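Local atomic coordinates of polycomb protein Pcl (Drosophila melanogaster, PDB entry 5OQD), a protein that binds DNA and chromatin as a Polycomb group subunit of the Esc/E(z) complex, whose methylation of histone H3 represses homeotic genes. Residues R87-A99 and F121-W135. Residues are numbered along the deposited sequence; the frame is centred on the assembly and turned at random.
Sequences RMQIEWVDVLHIA and FILEQRHQLPICEKW
Ile122 is the knob of the tight part: its side chain sits among Trp92, Val95, Leu96 and Ala99 of helix 92-104, with CD1 3.7 Å from Leu96 CD2. The two helix segments cross at 112°. Residues 121-125 present little more than Ile122 and Phe121, whose ring takes the CA of Ala99 off-centre in a CH-pi contact. Val95 extends the apolar patch, its CG1, anti to the backbone N (chi1 172°), lying 3.6 Å from Leu129 CD1. Leu143 and Leu147 of helix 140-153 close in on Trp92. The indole of Trp92 aims its NE1 at the face of Trp135, over the ring centre, with the five-membered rings inclined at 49°; CH2, on its six-membered ring, meets Ile131 CD1 at 4.0 Å. In the loop ahead of the helix, the backbone does the joining: Ile90 N donates in a nearly straight bond (2.9 Å) to Pro130 O, the carbonyl of the residue at the centre of an inverse gamma turn. Pro130 CG sits over one face of the Arg87 guanidinium, toward its rim, and that group is held by a salt bridge to Asp68 and a bond to Phe70 O. Toward solvent the contact thins out. Glu91 OE1 is engaged mainly by Trp92 N and takes only a weak bond from Trp135 NE1 (3.4 Å), while the amide of Gln89 merely brushes Cys132. Helices packed across one another beside a small sheet are the core of a winged-helix domain, onto which Pro130 ties the linker from the PHD finger.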
loop_
_atom_site.group_PDB
_atom_site.type_symbol
_atom_site.label_atom_id
_atom_site.label_comp_id
_atom_site.label_asym_id
_atom_site.label_seq_id
_atom_site.Cartn_x
_atom_site.Cartn_y
_atom_site.Cartn_z
ATOM N N ARG B 87 -6.839 -7.236 -5.915
ATOM C CA ARG B 87 -6.591 -5.933 -5.316
ATOM C C ARG B 87 -7.313 -5.787 -3.980
ATOM O O ARG B 87 -8.507 -6.070 -3.877
ATOM C CB ARG B 87 -7.024 -4.824 -6.274
ATOM C CG ARG B 87 -7.037 -3.431 -5.668
ATOM C CD ARG B 87 -5.911 -2.565 -6.211
ATOM N NE ARG B 87 -4.769 -2.520 -5.304
ATOM C CZ ARG B 87 -3.827 -1.584 -5.340
ATOM N NH1 ARG B 87 -3.889 -0.613 -6.240
ATOM N NH2 ARG B 87 -2.822 -1.619 -4.476
ATOM N N MET B 88 -6.583 -5.348 -2.960
ATOM C CA MET B 88 -7.169 -5.109 -1.645
ATOM C C MET B 88 -7.921 -3.784 -1.611
ATOM O O MET B 88 -7.608 -2.861 -2.365
ATOM C CB MET B 88 -6.091 -5.109 -0.560
ATOM C CG MET B 88 -5.373 -6.431 -0.355
ATOM S SD MET B 88 -4.076 -6.270 0.891
ATOM C CE MET B 88 -3.469 -7.949 0.983
ATOM N N GLN B 89 -8.917 -3.696 -0.736
ATOM C CA GLN B 89 -9.579 -2.426 -0.467
ATOM C C GLN B 89 -8.886 -1.764 0.715
ATOM O O GLN B 89 -8.823 -2.335 1.806
ATOM C CB GLN B 89 -11.070 -2.628 -0.188
ATOM C CG GLN B 89 -11.856 -1.334 -0.048
ATOM C CD GLN B 89 -13.357 -1.561 -0.058
ATOM O OE1 GLN B 89 -13.938 -2.000 0.935
ATOM N NE2 GLN B 89 -13.991 -1.268 -1.187
ATOM N N ILE B 90 -8.382 -0.558 0.503
ATOM C CA ILE B 90 -7.541 0.107 1.481
ATOM C C ILE B 90 -8.209 1.299 2.142
ATOM O O ILE B 90 -9.044 1.960 1.555
ATOM C CB ILE B 90 -6.215 0.568 0.861
ATOM C CG1 ILE B 90 -6.445 1.759 -0.055
ATOM C CG2 ILE B 90 -5.570 -0.565 0.095
ATOM C CD1 ILE B 90 -5.210 2.592 -0.262
ATOM N N GLU B 91 -7.850 1.524 3.395
ATOM C CA GLU B 91 -8.323 2.655 4.175
ATOM C C GLU B 91 -7.533 3.945 3.964
ATOM O O GLU B 91 -6.530 3.968 3.264
ATOM C CB GLU B 91 -8.389 2.295 5.654
ATOM C CG GLU B 91 -9.786 1.929 6.116
ATOM C CD GLU B 91 -10.592 3.134 6.565
ATOM O OE1 GLU B 91 -10.436 4.217 5.968
ATOM O OE2 GLU B 91 -11.381 3.001 7.522
ATOM N N TRP B 92 -8.014 5.017 4.582
ATOM C CA TRP B 92 -7.398 6.335 4.486
ATOM C C TRP B 92 -5.974 6.358 5.015
ATOM O O TRP B 92 -5.134 7.061 4.492
ATOM C CB TRP B 92 -8.251 7.385 5.196
ATOM C CG TRP B 92 -9.430 7.784 4.398
ATOM C CD1 TRP B 92 -10.732 7.691 4.761
ATOM C CD2 TRP B 92 -9.418 8.322 3.077
ATOM N NE1 TRP B 92 -11.535 8.140 3.752
ATOM C CE2 TRP B 92 -10.749 8.536 2.705
ATOM C CE3 TRP B 92 -8.410 8.645 2.172
ATOM C CZ2 TRP B 92 -11.099 9.054 1.472
ATOM C CZ3 TRP B 92 -8.760 9.160 0.954
ATOM C CH2 TRP B 92 -10.089 9.360 0.612
ATOM N N VAL B 93 -5.704 5.605 6.067
ATOM C CA VAL B 93 -4.363 5.563 6.615
ATOM C C VAL B 93 -3.397 5.033 5.568
ATOM O O VAL B 93 -2.275 5.500 5.462
ATOM C CB VAL B 93 -4.287 4.685 7.873
ATOM C CG1 VAL B 93 -4.896 3.324 7.610
ATOM C CG2 VAL B 93 -2.852 4.540 8.334
ATOM N N ASP B 94 -3.835 4.040 4.807
ATOM C CA ASP B 94 -3.040 3.489 3.721
ATOM C C ASP B 94 -2.774 4.509 2.615
ATOM O O ASP B 94 -1.679 4.584 2.081
ATOM C CB ASP B 94 -3.709 2.236 3.160
ATOM C CG ASP B 94 -4.048 1.230 4.237
ATOM O OD1 ASP B 94 -3.239 1.050 5.157
ATOM O OD2 ASP B 94 -5.123 0.616 4.165
ATOM N N VAL B 95 -3.783 5.297 2.284
ATOM C CA VAL B 95 -3.655 6.372 1.308
ATOM C C VAL B 95 -2.666 7.432 1.789
ATOM O O VAL B 95 -1.819 7.900 1.025
ATOM C CB VAL B 95 -5.017 7.033 1.028
ATOM C CG1 VAL B 95 -4.844 8.271 0.162
ATOM C CG2 VAL B 95 -5.962 6.040 0.376
ATOM N N LEU B 96 -2.778 7.797 3.063
ATOM C CA LEU B 96 -1.907 8.805 3.656
ATOM C C LEU B 96 -0.458 8.334 3.727
ATOM O O LEU B 96 0.464 9.102 3.455
ATOM C CB LEU B 96 -2.403 9.181 5.053
ATOM C CG LEU B 96 -3.681 10.017 5.112
ATOM C CD1 LEU B 96 -4.197 10.120 6.539
ATOM C CD2 LEU B 96 -3.438 11.398 4.525
ATOM N N HIS B 97 -0.262 7.071 4.097
ATOM C CA HIS B 97 1.081 6.509 4.179
ATOM C C HIS B 97 1.702 6.427 2.788
ATOM O O HIS B 97 2.881 6.725 2.613
ATOM C CB HIS B 97 1.059 5.127 4.840
ATOM C CG HIS B 97 2.398 4.670 5.328
ATOM N ND1 HIS B 97 2.573 4.046 6.545
ATOM C CD2 HIS B 97 3.628 4.748 4.767
ATOM C CE1 HIS B 97 3.853 3.763 6.713
ATOM N NE2 HIS B 97 4.514 4.179 5.648
ATOM N N ILE B 98 0.902 6.024 1.805
ATOM C CA ILE B 98 1.343 5.991 0.413
ATOM C C ILE B 98 1.724 7.390 -0.061
ATOM O O ILE B 98 2.745 7.578 -0.724
ATOM C CB ILE B 98 0.251 5.411 -0.512
ATOM C CG1 ILE B 98 0.165 3.892 -0.350
ATOM C CG2 ILE B 98 0.529 5.760 -1.968
ATOM C CD1 ILE B 98 -0.959 3.259 -1.145
ATOM N N ALA B 99 0.900 8.371 0.298
ATOM C CA ALA B 99 1.140 9.757 -0.085
ATOM C C ALA B 99 2.456 10.276 0.484
ATOM O O ALA B 99 3.281 10.825 -0.243
ATOM C CB ALA B 99 -0.017 10.638 0.370
ATOM N N PHE B 121 -2.231 15.719 -3.698
ATOM C CA PHE B 121 -1.785 14.430 -4.188
ATOM C C PHE B 121 -2.857 13.359 -4.074
ATOM O O PHE B 121 -3.078 12.594 -4.999
ATOM C CB PHE B 121 -0.533 14.010 -3.430
ATOM C CG PHE B 121 -0.101 12.604 -3.700
ATOM C CD1 PHE B 121 1.044 12.348 -4.424
ATOM C CD2 PHE B 121 -0.830 11.540 -3.216
ATOM C CE1 PHE B 121 1.449 11.056 -4.669
ATOM C CE2 PHE B 121 -0.434 10.245 -3.459
ATOM C CZ PHE B 121 0.710 10.003 -4.186
ATOM N N ILE B 122 -3.544 13.326 -2.943
ATOM C CA ILE B 122 -4.628 12.381 -2.739
ATOM C C ILE B 122 -5.742 12.670 -3.726
ATOM O O ILE B 122 -6.365 11.764 -4.268
ATOM C CB ILE B 122 -5.181 12.458 -1.310
ATOM C CG1 ILE B 122 -4.120 12.015 -0.309
ATOM C CG2 ILE B 122 -6.417 11.591 -1.170
ATOM C CD1 ILE B 122 -4.622 11.950 1.110
ATOM N N LEU B 123 -5.994 13.950 -3.946
ATOM C CA LEU B 123 -7.021 14.363 -4.879
ATOM C C LEU B 123 -6.661 13.886 -6.276
ATOM O O LEU B 123 -7.522 13.445 -7.030
ATOM C CB LEU B 123 -7.199 15.876 -4.841
ATOM C CG LEU B 123 -7.872 16.395 -3.571
ATOM C CD1 LEU B 123 -7.744 17.901 -3.458
ATOM C CD2 LEU B 123 -9.329 15.980 -3.521
ATOM N N GLU B 124 -5.382 13.967 -6.619
ATOM C CA GLU B 124 -4.935 13.497 -7.917
ATOM C C GLU B 124 -5.169 12.007 -8.072
ATOM O O GLU B 124 -5.622 11.549 -9.113
ATOM C CB GLU B 124 -3.450 13.785 -8.103
ATOM C CG GLU B 124 -3.111 15.256 -8.247
ATOM C CD GLU B 124 -1.618 15.510 -8.258
ATOM O OE1 GLU B 124 -0.855 14.544 -8.447
ATOM O OE2 GLU B 124 -1.209 16.675 -8.078
ATOM N N GLN B 125 -4.871 11.250 -7.025
ATOM C CA GLN B 125 -4.911 9.799 -7.110
ATOM C C GLN B 125 -6.181 9.147 -6.593
ATOM O O GLN B 125 -6.275 7.931 -6.554
ATOM C CB GLN B 125 -3.700 9.192 -6.411
ATOM C CG GLN B 125 -2.387 9.518 -7.095
ATOM C CD GLN B 125 -2.342 9.012 -8.518
ATOM O OE1 GLN B 125 -2.812 7.916 -8.811
ATOM N NE2 GLN B 125 -1.771 9.807 -9.411
ATOM N N ARG B 126 -7.157 9.948 -6.212
ATOM C CA ARG B 126 -8.334 9.406 -5.570
ATOM C C ARG B 126 -9.027 8.439 -6.513
ATOM O O ARG B 126 -9.504 7.390 -6.101
ATOM C CB ARG B 126 -9.275 10.537 -5.173
ATOM C CG ARG B 126 -10.692 10.096 -4.876
ATOM C CD ARG B 126 -11.134 10.601 -3.518
ATOM N NE ARG B 126 -11.364 12.038 -3.522
ATOM C CZ ARG B 126 -12.518 12.600 -3.198
ATOM N NH1 ARG B 126 -13.546 11.842 -2.848
ATOM N NH2 ARG B 126 -12.647 13.914 -3.224
ATOM N N HIS B 127 -9.064 8.798 -7.787
ATOM C CA HIS B 127 -9.720 7.999 -8.804
ATOM C C HIS B 127 -9.047 6.645 -8.909
ATOM O O HIS B 127 -9.694 5.633 -9.145
ATOM C CB HIS B 127 -9.675 8.717 -10.152
ATOM N N GLN B 128 -7.734 6.646 -8.754
ATOM C CA GLN B 128 -6.905 5.476 -9.023
ATOM C C GLN B 128 -6.824 4.534 -7.823
ATOM O O GLN B 128 -6.679 3.321 -7.985
ATOM C CB GLN B 128 -5.496 5.908 -9.437
ATOM N N LEU B 129 -6.919 5.100 -6.625
ATOM C CA LEU B 129 -6.792 4.333 -5.388
ATOM C C LEU B 129 -7.902 3.299 -5.229
ATOM O O LEU B 129 -9.039 3.535 -5.633
ATOM C CB LEU B 129 -6.789 5.273 -4.183
ATOM C CG LEU B 129 -5.616 6.249 -4.088
ATOM C CD1 LEU B 129 -5.962 7.403 -3.163
ATOM C CD2 LEU B 129 -4.357 5.539 -3.618
ATOM N N PRO B 130 -7.567 2.140 -4.644
ATOM C CA PRO B 130 -8.547 1.083 -4.366
ATOM C C PRO B 130 -9.328 1.320 -3.074
ATOM O O PRO B 130 -9.077 0.655 -2.069
ATOM C CB PRO B 130 -7.678 -0.168 -4.248
ATOM C CG PRO B 130 -6.374 0.340 -3.739
ATOM C CD PRO B 130 -6.189 1.705 -4.351
ATOM N N ILE B 131 -10.266 2.261 -3.105
ATOM C CA ILE B 131 -11.104 2.540 -1.944
ATOM C C ILE B 131 -12.582 2.403 -2.296
ATOM O O ILE B 131 -12.939 2.280 -3.467
ATOM C CB ILE B 131 -10.843 3.950 -1.381
ATOM C CG1 ILE B 131 -11.139 5.012 -2.443
ATOM C CG2 ILE B 131 -9.410 4.073 -0.885
ATOM C CD1 ILE B 131 -10.766 6.419 -2.024
ATOM N N CYS B 132 -13.436 2.425 -1.278
ATOM C CA CYS B 132 -14.874 2.286 -1.484
ATOM C C CYS B 132 -15.452 3.501 -2.204
ATOM O O CYS B 132 -14.808 4.546 -2.299
ATOM C CB CYS B 132 -15.590 2.074 -0.148
ATOM S SG CYS B 132 -15.431 3.444 1.019
ATOM N N GLU B 133 -16.652 3.365 -2.750
ATOM C CA GLU B 133 -17.280 4.476 -3.456
ATOM C C GLU B 133 -17.547 5.641 -2.504
ATOM O O GLU B 133 -17.441 6.802 -2.865
ATOM C CB GLU B 133 -18.545 4.035 -4.188
ATOM C CG GLU B 133 -18.663 4.594 -5.600
ATOM C CD GLU B 133 -17.548 4.120 -6.523
ATOM O OE1 GLU B 133 -16.617 4.905 -6.803
ATOM O OE2 GLU B 133 -17.604 2.961 -6.984
ATOM N N LYS B 134 -17.914 5.317 -1.282
ATOM C CA LYS B 134 -18.200 6.355 -0.301
ATOM C C LYS B 134 -16.990 7.261 -0.101
ATOM O O LYS B 134 -17.122 8.481 -0.035
ATOM C CB LYS B 134 -18.621 5.734 1.032
ATOM N N TRP B 135 -15.818 6.648 0.037
ATOM C CA TRP B 135 -14.567 7.388 0.131
ATOM C C TRP B 135 -14.280 8.146 -1.161
ATOM O O TRP B 135 -13.806 9.282 -1.139
ATOM C CB TRP B 135 -13.408 6.442 0.454
ATOM C CG TRP B 135 -13.378 6.001 1.885
ATOM C CD1 TRP B 135 -12.673 4.954 2.405
ATOM C CD2 TRP B 135 -14.082 6.594 2.982
ATOM N NE1 TRP B 135 -12.895 4.859 3.758
ATOM C CE2 TRP B 135 -13.757 5.854 4.136
ATOM C CE3 TRP B 135 -14.957 7.679 3.101
ATOM C CZ2 TRP B 135 -14.275 6.163 5.393
ATOM C CZ3 TRP B 135 -15.470 7.984 4.348
ATOM C CH2 TRP B 135 -15.128 7.230 5.478
#